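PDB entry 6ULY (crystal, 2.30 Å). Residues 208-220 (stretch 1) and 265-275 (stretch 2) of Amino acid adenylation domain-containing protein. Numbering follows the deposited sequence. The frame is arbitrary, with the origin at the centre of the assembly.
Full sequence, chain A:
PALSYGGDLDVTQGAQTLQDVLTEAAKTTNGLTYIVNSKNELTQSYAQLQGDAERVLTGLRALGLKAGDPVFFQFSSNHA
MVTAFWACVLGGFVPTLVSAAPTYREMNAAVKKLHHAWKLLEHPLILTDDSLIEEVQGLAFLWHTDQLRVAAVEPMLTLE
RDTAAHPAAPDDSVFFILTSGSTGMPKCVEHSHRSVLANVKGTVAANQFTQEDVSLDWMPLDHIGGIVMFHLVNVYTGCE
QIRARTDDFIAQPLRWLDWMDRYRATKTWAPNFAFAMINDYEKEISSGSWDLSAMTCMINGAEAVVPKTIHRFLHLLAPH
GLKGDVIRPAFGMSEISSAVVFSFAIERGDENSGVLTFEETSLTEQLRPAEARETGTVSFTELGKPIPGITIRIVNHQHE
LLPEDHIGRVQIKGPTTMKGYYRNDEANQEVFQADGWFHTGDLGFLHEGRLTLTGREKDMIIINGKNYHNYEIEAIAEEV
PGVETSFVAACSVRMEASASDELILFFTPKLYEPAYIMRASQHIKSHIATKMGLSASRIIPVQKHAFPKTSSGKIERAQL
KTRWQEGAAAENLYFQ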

# COMPACT_ATOMS: atom_id res chain seq x y z
N GLN A 208 -18.95 8.57 -31.45
CA GLN A 208 -19.94 9.29 -32.24
C GLN A 208 -21.23 9.50 -31.44
O GLN A 208 -22.34 9.43 -31.97
N PHE A 209 -21.07 9.75 -30.14
CA PHE A 209 -22.21 10.10 -29.31
C PHE A 209 -22.87 11.37 -29.83
O PHE A 209 -22.21 12.25 -30.38
N THR A 210 -24.19 11.46 -29.64
CA THR A 210 -24.97 12.57 -30.17
C THR A 210 -26.07 12.93 -29.18
O THR A 210 -26.35 12.20 -28.23
N GLN A 211 -26.71 14.07 -29.44
CA GLN A 211 -27.81 14.54 -28.61
C GLN A 211 -29.02 13.62 -28.68
O GLN A 211 -29.91 13.73 -27.83
N GLU A 212 -29.08 12.73 -29.67
CA GLU A 212 -30.20 11.82 -29.82
C GLU A 212 -30.03 10.52 -29.05
O GLU A 212 -30.96 9.71 -29.00
N ASP A 213 -28.86 10.30 -28.44
CA ASP A 213 -28.67 9.12 -27.62
C ASP A 213 -29.67 9.10 -26.47
O ASP A 213 -30.11 10.14 -25.98
N VAL A 214 -30.04 7.89 -26.04
CA VAL A 214 -30.78 7.68 -24.81
C VAL A 214 -29.90 6.84 -23.89
O VAL A 214 -29.57 5.70 -24.21
N SER A 215 -29.51 7.42 -22.75
CA SER A 215 -28.51 6.82 -21.88
C SER A 215 -29.16 6.19 -20.66
O SER A 215 -30.04 6.78 -20.03
N LEU A 216 -28.69 4.99 -20.32
CA LEU A 216 -29.11 4.29 -19.11
C LEU A 216 -27.87 3.91 -18.31
O LEU A 216 -26.97 3.25 -18.83
N ASP A 217 -27.83 4.33 -17.04
CA ASP A 217 -26.70 4.03 -16.17
C ASP A 217 -27.22 3.75 -14.76
O ASP A 217 -27.89 4.60 -14.17
N TRP A 218 -26.90 2.57 -14.24
CA TRP A 218 -27.13 2.24 -12.84
C TRP A 218 -25.84 2.18 -12.03
O TRP A 218 -25.90 2.03 -10.81
N MET A 219 -24.68 2.28 -12.68
CA MET A 219 -23.43 2.27 -11.95
C MET A 219 -23.30 3.52 -11.08
O MET A 219 -23.85 4.57 -11.40
N PRO A 220 -22.58 3.43 -9.96
CA PRO A 220 -22.47 4.58 -9.05
C PRO A 220 -21.89 5.81 -9.74
O PRO A 220 -20.92 5.72 -10.50
N ALA A 265 -33.33 2.58 -24.41
CA ALA A 265 -31.98 3.09 -24.26
C ALA A 265 -31.14 2.72 -25.48
O ALA A 265 -31.23 1.61 -26.02
N THR A 266 -30.32 3.67 -25.92
CA THR A 266 -29.38 3.43 -27.01
C THR A 266 -27.97 3.13 -26.52
O THR A 266 -27.17 2.57 -27.28
N LYS A 267 -27.64 3.48 -25.28
CA LYS A 267 -26.31 3.20 -24.75
C LYS A 267 -26.40 2.97 -23.25
O LYS A 267 -27.29 3.49 -22.57
N THR A 268 -25.46 2.17 -22.75
CA THR A 268 -25.37 1.83 -21.33
C THR A 268 -23.98 1.25 -21.11
O THR A 268 -23.21 1.06 -22.05
N TRP A 269 -23.66 0.97 -19.85
CA TRP A 269 -22.37 0.35 -19.54
C TRP A 269 -22.43 -0.37 -18.21
O TRP A 269 -23.35 -0.16 -17.40
N ALA A 270 -21.43 -1.21 -17.98
CA ALA A 270 -21.24 -1.91 -16.72
C ALA A 270 -19.89 -2.62 -16.77
O ALA A 270 -19.37 -2.89 -17.86
N PRO A 271 -19.30 -2.93 -15.62
CA PRO A 271 -18.15 -3.84 -15.60
C PRO A 271 -18.57 -5.24 -16.03
O PRO A 271 -19.75 -5.58 -16.10
N ASN A 272 -17.56 -6.07 -16.29
CA ASN A 272 -17.83 -7.39 -16.86
C ASN A 272 -18.72 -8.23 -15.96
O ASN A 272 -19.45 -9.11 -16.45
N PHE A 273 -18.69 -7.99 -14.64
CA PHE A 273 -19.47 -8.83 -13.73
C PHE A 273 -20.96 -8.71 -13.99
O PHE A 273 -21.71 -9.69 -13.86
N ALA A 274 -21.42 -7.51 -14.35
CA ALA A 274 -22.84 -7.32 -14.61
C ALA A 274 -23.29 -8.15 -15.80
O ALA A 274 -24.38 -8.74 -15.78
N PHE A 275 -22.47 -8.23 -16.84
CA PHE A 275 -22.79 -9.09 -17.98
C PHE A 275 -22.86 -10.54 -17.54
O PHE A 275 -23.75 -11.29 -17.97

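What holds Lys 267, the residue with the most surface covered across this contact, in place? Strands 214-217 and 267-270 run side by side in parallel, and Lys 267 pairs with Ser 215, their side chains on the same face of the sheet. Its chi1 is p and the other three angles are t, so the chain extends and its end comes nearer to stretch 1. On the way Lys 267 CE lies 3.5 Å from Ser 215 CB. Lys 267 CD and NZ both sit over one face of the Phe 209 ring: Lys 267 CD is 3.8 Å from Phe 209 CE1, and the ammonium makes a cation-pi contact with Lys 267 NZ 4.0 Å from the Phe 209 ring centroid. Phe 209, an m rotamer, points sideways at CB, but its ring reaches the lysine. Asp 213 OD2 adds a long salt bridge, 3.9 Å from Lys 267 NZ, while also accepting a hydrogen bond from Thr 210 N at 2.9 Å.

How do the threonines of stretch 2 meet the neighbouring backbone? Thr 266, with chi1 p, places OG1 2.8 Å from Val 214 N and accepts its hydrogen bond. Thr 268, a t rotamer, shares the other face of the sheet with Leu 216 and donates from OG1 to Leu 216 O at 2.6 Å.

Why does Trp 269 bury so much of itself against stretch 1? Its chi1 of 83° (p) and chi2 of -76° bring the indole nearer to stretch 1 than its sideways CB suggests. At the ring edge Trp 269 NE1 donates to Asp 217 OD1 at 2.9 Å, satisfying the indole nitrogen; Asp 217 OD2 in turn accepts from Met 219 N at 2.7 Å. Met 219, m at all three chi angles, points toward stretch 2 and lays CG over one face of the Trp 269 indole, 4.0 Å from the centroid of the six-membered ring. Met 219 CB is 3.5 Å from Trp 269 CZ2, and Met 219 SD continues to Pro 271 CD, also at 3.5 Å.

What does Trp 218 pack against? With chi1 p, it carries its indole to the end of the strand and to helical residues Phe 273 and Ala 274: Trp 218 CZ2 lies 3.5 Å from both Ala 270 CB and Ala 274 CB, and Trp 218 CH2 is 4.1 Å from Phe 273 CZ. A water bridges the backbones here, accepting from Trp 218 N at 2.9 Å and donating to Trp 269 O at 2.6 Å.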

# COMPACT_ATOMS: atom_id res chain seq x y z
CB GLN A 208 -20.23 8.57 -33.55
CG GLN A 208 -19.01 8.45 -34.46
CD GLN A 208 -19.30 7.69 -35.75
OE1 GLN A 208 -20.15 8.10 -36.54
NE2 GLN A 208 -18.58 6.59 -35.96
CB PHE A 209 -21.79 10.28 -27.85
CG PHE A 209 -21.37 8.99 -27.17
CD1 PHE A 209 -21.93 7.78 -27.54
CD2 PHE A 209 -20.42 9.01 -26.17
CE1 PHE A 209 -21.54 6.61 -26.91
CE2 PHE A 209 -20.03 7.85 -25.54
CZ PHE A 209 -20.59 6.65 -25.91
CB THR A 210 -25.59 12.22 -31.53
OG1 THR A 210 -26.38 11.03 -31.39
CG2 THR A 210 -24.51 11.99 -32.57
CB GLN A 211 -28.21 15.96 -29.01
CG GLN A 211 -29.30 16.56 -28.13
CD GLN A 211 -29.62 18.00 -28.49
OE1 GLN A 211 -30.79 18.37 -28.63
NE2 GLN A 211 -28.59 18.82 -28.64
CB GLU A 212 -30.43 11.50 -31.31
CG GLU A 212 -31.50 12.38 -31.95
CD GLU A 212 -31.24 13.86 -31.75
OE1 GLU A 212 -30.14 14.33 -32.12
OE2 GLU A 212 -32.12 14.55 -31.19
CB ASP A 213 -27.24 9.08 -27.06
CG ASP A 213 -26.18 8.91 -28.14
OD1 ASP A 213 -26.52 8.41 -29.24
OD2 ASP A 213 -25.00 9.27 -27.89
CB VAL A 214 -32.14 6.99 -25.06
CG1 VAL A 214 -32.88 6.79 -23.75
CG2 VAL A 214 -32.98 7.82 -26.04
CB SER A 215 -27.48 7.86 -21.44
OG SER A 215 -26.44 7.25 -20.71
CB LEU A 216 -29.92 3.03 -19.45
CG LEU A 216 -30.29 2.15 -18.25
CD1 LEU A 216 -31.16 2.89 -17.26
CD2 LEU A 216 -30.97 0.89 -18.74
CB ASP A 217 -25.70 5.19 -16.13
CG ASP A 217 -24.35 4.78 -15.57
OD1 ASP A 217 -23.38 5.55 -15.72
OD2 ASP A 217 -24.25 3.67 -14.99
CB TRP A 218 -27.87 0.90 -12.72
CG TRP A 218 -27.23 -0.23 -13.47
CD1 TRP A 218 -27.60 -0.72 -14.69
CD2 TRP A 218 -26.12 -1.02 -13.03
NE1 TRP A 218 -26.78 -1.76 -15.04
CE2 TRP A 218 -25.86 -1.97 -14.04
CE3 TRP A 218 -25.31 -1.02 -11.89
CZ2 TRP A 218 -24.83 -2.89 -13.95
CZ3 TRP A 218 -24.29 -1.94 -11.80
CH2 TRP A 218 -24.06 -2.87 -12.82
CB MET A 219 -22.25 2.18 -12.92
CG MET A 219 -22.00 0.77 -13.43
SD MET A 219 -21.37 -0.32 -12.14
CE MET A 219 -19.72 0.35 -11.89
CB PRO A 220 -21.54 4.07 -7.94
CG PRO A 220 -21.59 2.59 -8.03
CD PRO A 220 -21.81 2.27 -9.47
CB ALA A 265 -31.34 2.52 -23.00
CB THR A 266 -29.34 4.64 -27.96
OG1 THR A 266 -28.71 5.75 -27.31
CG2 THR A 266 -30.77 5.04 -28.36
CB LYS A 267 -25.33 4.34 -25.05
CG LYS A 267 -25.67 5.65 -24.35
CD LYS A 267 -24.67 6.75 -24.70
CE LYS A 267 -24.92 7.98 -23.85
NZ LYS A 267 -23.97 9.08 -24.14
CB THR A 268 -26.48 0.86 -20.92
OG1 THR A 268 -26.52 0.74 -19.49
CG2 THR A 268 -26.25 -0.52 -21.53
CB TRP A 269 -21.24 1.39 -19.51
CG TRP A 269 -21.12 2.12 -18.22
CD1 TRP A 269 -21.93 3.12 -17.76
CD2 TRP A 269 -20.12 1.92 -17.22
NE1 TRP A 269 -21.49 3.55 -16.53
CE2 TRP A 269 -20.38 2.84 -16.18
CE3 TRP A 269 -19.02 1.06 -17.10
CZ2 TRP A 269 -19.59 2.91 -15.03
CZ3 TRP A 269 -18.24 1.14 -15.97
CH2 TRP A 269 -18.53 2.05 -14.95
CB ALA A 270 -22.37 -2.92 -16.46
CB PRO A 271 -17.67 -3.81 -14.15
CG PRO A 271 -18.26 -2.55 -13.57
CD PRO A 271 -19.56 -2.35 -14.29
CB ASN A 272 -16.51 -8.11 -17.13
CG ASN A 272 -16.70 -9.37 -17.95
OD1 ASN A 272 -16.92 -9.30 -19.17
ND2 ASN A 272 -16.62 -10.52 -17.30
CB PHE A 273 -19.15 -8.46 -12.27
CG PHE A 273 -19.81 -7.19 -11.80
CD1 PHE A 273 -19.10 -6.00 -11.77
CD2 PHE A 273 -21.13 -7.18 -11.36
CE1 PHE A 273 -19.70 -4.83 -11.33
CE2 PHE A 273 -21.73 -6.02 -10.93
CZ PHE A 273 -21.01 -4.84 -10.92
CB ALA A 274 -23.15 -5.84 -14.85
CB PHE A 275 -21.76 -8.91 -19.09
CG PHE A 275 -21.74 -7.53 -19.69
CD1 PHE A 275 -21.08 -6.49 -19.05
CD2 PHE A 275 -22.38 -7.27 -20.89
CE1 PHE A 275 -21.07 -5.22 -19.59
CE2 PHE A 275 -22.36 -6.00 -21.44
CZ PHE A 275 -21.70 -4.97 -20.79
O HOH W 1 -25.15 1.04 -15.95